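Side-chain contact in GH26A (Muricauda sp. MAR_2010_75, PDB 6Q75), which probably hydrolyses beta-linked polysaccharides such as mannans: residues F79-K84 against V153-V158. Numbering follows the deposited sequence.
Sequences FYWNGK and VDQVAV
F79 meets V156 through a CH-pi contact: V156 CG1 sits 3.7 Å from the centroid of the F79 ring and only 7° off its normal. V156 CG1 lies 3.8 Å from F79 CD2 and 4.1 Å from F79 CZ, so it is nearly equidistant from the ring carbons. V156 reaches the ring because CG1 stands anti to its backbone N (chi1 175°). W109 and W172 touch both residues, so this buried pair packs among aromatic side chains. Cutting F79 back to an alanine would probably leave V156 CG1 without its aromatic partner and open a gap between the loop and helix 144-165. Two residues on, W81 is the centre of an inverse gamma turn, and its six-membered ring meets the amide of Q155. There W81 CZ3 lies 3.6 Å from Q155 NE2, with the indole and amide planes 45° apart, an oblique approach rather than a stack. W81 NE1 gives a weak hydrogen bond to K84 O (3.2 Å), which lies in plane at the indole edge and may help hold its rotation. The chemistry thus grades from apolar contact at F79 to an oblique amide-indole contact at W81; with no charged side chain touching, the join probably rests mainly on dispersion and shape.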
ATOM      1  N   PHE A  79       0.811  -6.153   7.731  1.00 19.82           N
ATOM      2  CA  PHE A  79       1.571  -7.208   8.386  1.00 21.42           C
ATOM      3  C   PHE A  79       2.176  -6.776   9.723  1.00 22.25           C
ATOM      4  O   PHE A  79       2.849  -7.583  10.379  1.00 22.53           O
ATOM      5  CB  PHE A  79       2.676  -7.702   7.453  1.00 20.22           C
ATOM      6  CG  PHE A  79       2.225  -8.762   6.481  1.00 20.64           C
ATOM      7  CD1 PHE A  79       2.101 -10.093   6.882  1.00 22.43           C
ATOM      8  CD2 PHE A  79       1.962  -8.443   5.158  1.00 21.76           C
ATOM      9  CE1 PHE A  79       1.687 -11.077   5.999  1.00 24.06           C
ATOM     10  CE2 PHE A  79       1.564  -9.434   4.243  1.00 23.22           C
ATOM     11  CZ  PHE A  79       1.431 -10.757   4.670  1.00 25.18           C
ATOM     12  N   TYR A  80       1.937  -5.535  10.143  1.00 19.10           N
ATOM     13  CA  TYR A  80       2.501  -4.992  11.375  1.00 19.70           C
ATOM     14  C   TYR A  80       2.444  -5.978  12.539  1.00 23.09           C
ATOM     15  O   TYR A  80       1.365  -6.339  13.021  1.00 24.21           O
ATOM     16  CB  TYR A  80       1.754  -3.707  11.744  1.00 19.17           C
ATOM     17  CG  TYR A  80       2.333  -2.921  12.898  1.00 19.99           C
ATOM     18  CD1 TYR A  80       3.638  -3.138  13.358  1.00 21.96           C
ATOM     19  CD2 TYR A  80       1.586  -1.922  13.509  1.00 21.90           C
ATOM     20  CE1 TYR A  80       4.151  -2.382  14.431  1.00 22.73           C
ATOM     21  CE2 TYR A  80       2.089  -1.185  14.564  1.00 22.57           C
ATOM     22  CZ  TYR A  80       3.366  -1.406  15.017  1.00 23.79           C
ATOM     23  OH  TYR A  80       3.846  -0.644  16.080  1.00 26.53           O
ATOM     24  N   TRP A  81       3.608  -6.418  13.000  1.00 23.51           N
ATOM     25  CA  TRP A  81       3.686  -7.306  14.152  1.00 24.32           C
ATOM     26  C   TRP A  81       3.808  -6.419  15.387  1.00 24.69           C
ATOM     27  O   TRP A  81       4.896  -6.121  15.878  1.00 24.27           O
ATOM     28  CB  TRP A  81       4.869  -8.254  13.999  1.00 23.80           C
ATOM     29  CG  TRP A  81       4.980  -9.300  15.001  1.00 25.17           C
ATOM     30  CD1 TRP A  81       4.432  -9.338  16.261  1.00 27.99           C
ATOM     31  CD2 TRP A  81       5.747 -10.490  14.859  1.00 27.71           C
ATOM     32  NE1 TRP A  81       4.815 -10.503  16.904  1.00 28.40           N
ATOM     33  CE2 TRP A  81       5.625 -11.218  16.062  1.00 29.26           C
ATOM     34  CE3 TRP A  81       6.525 -11.011  13.826  1.00 28.80           C
ATOM     35  CZ2 TRP A  81       6.261 -12.451  16.257  1.00 28.91           C
ATOM     36  CZ3 TRP A  81       7.165 -12.241  14.025  1.00 31.31           C
ATOM     37  CH2 TRP A  81       7.016 -12.940  15.228  1.00 31.26           C
ATOM     38  N   ASN A  82       2.656  -5.957  15.873  1.00 23.64           N
ATOM     39  CA  ASN A  82       2.647  -5.061  17.022  1.00 23.70           C
ATOM     40  C   ASN A  82       2.241  -5.746  18.313  1.00 27.34           C
ATOM     41  O   ASN A  82       2.398  -5.144  19.376  1.00 28.08           O
ATOM     42  CB  ASN A  82       1.691  -3.880  16.772  1.00 23.83           C
ATOM     43  CG  ASN A  82       0.261  -4.333  16.577  1.00 25.12           C
ATOM     44  OD1 ASN A  82      -0.028  -5.198  15.747  1.00 26.59           O
ATOM     45  ND2 ASN A  82      -0.648  -3.727  17.315  1.00 26.42           N
ATOM     46  N   GLY A  83       1.717  -6.970  18.248  1.00 28.86           N
ATOM     47  CA  GLY A  83       1.301  -7.710  19.414  1.00 29.08           C
ATOM     48  C   GLY A  83       2.179  -8.922  19.651  1.00 32.93           C
ATOM     49  O   GLY A  83       3.236  -9.091  19.036  1.00 33.22           O
ATOM     50  N   LYS A  84       1.728  -9.773  20.579  1.00 34.65           N
ATOM     51  CA  LYS A  84       2.545 -10.923  20.965  1.00 36.07           C
ATOM     52  C   LYS A  84       2.842 -11.817  19.767  1.00 37.22           C
ATOM     53  O   LYS A  84       3.997 -12.190  19.528  1.00 37.01           O
ATOM     54  CB  LYS A  84       1.854 -11.719  22.073  1.00 37.15           C
ATOM     55  CG  LYS A  84       2.578 -13.021  22.441  1.00 38.71           C
ATOM     56  CD  LYS A  84       1.819 -13.828  23.494  1.00 42.08           C
ATOM     57  N   VAL A 153      12.352  -9.771   6.768  1.00 23.12           N
ATOM     58  CA  VAL A 153      11.685  -9.912   5.470  1.00 24.39           C
ATOM     59  C   VAL A 153      11.123 -11.316   5.311  1.00 26.16           C
ATOM     60  O   VAL A 153      10.005 -11.503   4.820  1.00 26.49           O
ATOM     61  CB  VAL A 153      12.655  -9.559   4.328  1.00 25.13           C
ATOM     62  CG1 VAL A 153      12.090  -9.966   2.947  1.00 22.07           C
ATOM     63  CG2 VAL A 153      12.979  -8.086   4.357  1.00 22.86           C
ATOM     64  N   ASP A 154      11.892 -12.332   5.713  1.00 23.42           N
ATOM     65  CA  ASP A 154      11.447 -13.707   5.507  1.00 25.57           C
ATOM     66  C   ASP A 154      10.214 -14.043   6.343  1.00 29.04           C
ATOM     67  O   ASP A 154       9.419 -14.906   5.947  1.00 29.79           O
ATOM     68  CB  ASP A 154      12.595 -14.681   5.815  1.00 27.88           C
ATOM     69  CG  ASP A 154      13.735 -14.606   4.799  1.00 31.39           C
ATOM     70  OD1 ASP A 154      13.636 -13.866   3.807  1.00 33.41           O
ATOM     71  OD2 ASP A 154      14.757 -15.292   4.989  1.00 33.69           O
ATOM     72  N   GLN A 155      10.022 -13.367   7.481  1.00 30.08           N
ATOM     73  CA  GLN A 155       8.830 -13.591   8.301  1.00 29.90           C
ATOM     74  C   GLN A 155       7.554 -13.106   7.622  1.00 29.84           C
ATOM     75  O   GLN A 155       6.456 -13.479   8.044  1.00 31.47           O
ATOM     76  CB  GLN A 155       8.965 -12.902   9.663  1.00 32.45           C
ATOM     77  CG  GLN A 155       9.889 -13.633  10.626  1.00 35.53           C
ATOM     78  CD  GLN A 155      10.144 -12.856  11.914  1.00 39.90           C
ATOM     79  OE1 GLN A 155      10.207 -11.622  11.910  1.00 38.06           O
ATOM     80  NE2 GLN A 155      10.328 -13.584  13.019  1.00 43.70           N
ATOM     81  N   VAL A 156       7.662 -12.237   6.627  1.00 26.43           N
ATOM     82  CA  VAL A 156       6.509 -11.862   5.818  1.00 23.94           C
ATOM     83  C   VAL A 156       6.457 -12.659   4.519  1.00 24.79           C
ATOM     84  O   VAL A 156       5.377 -13.037   4.059  1.00 24.88           O
ATOM     85  CB  VAL A 156       6.532 -10.344   5.550  1.00 24.67           C
ATOM     86  CG1 VAL A 156       5.403  -9.946   4.599  1.00 25.61           C
ATOM     87  CG2 VAL A 156       6.393  -9.601   6.861  1.00 26.73           C
ATOM     88  N   ALA A 157       7.623 -12.913   3.925  1.00 24.46           N
ATOM     89  CA  ALA A 157       7.694 -13.627   2.653  1.00 26.87           C
ATOM     90  C   ALA A 157       7.005 -14.986   2.727  1.00 26.12           C
ATOM     91  O   ALA A 157       6.408 -15.441   1.745  1.00 25.98           O
ATOM     92  CB  ALA A 157       9.162 -13.801   2.228  1.00 28.46           C
ATOM     93  N   VAL A 158       7.098 -15.667   3.868  1.00 25.71           N
ATOM     94  CA  VAL A 158       6.481 -16.987   3.969  1.00 28.51           C
ATOM     95  C   VAL A 158       4.971 -16.894   3.773  1.00 28.06           C
ATOM     96  O   VAL A 158       4.341 -17.816   3.239  1.00 29.07           O
ATOM     97  CB  VAL A 158       6.833 -17.648   5.313  1.00 31.78           C
ATOM     98  CG1 VAL A 158       8.309 -17.970   5.367  1.00 35.09           C
ATOM     99  CG2 VAL A 158       6.455 -16.760   6.461  1.00 29.51           C
TER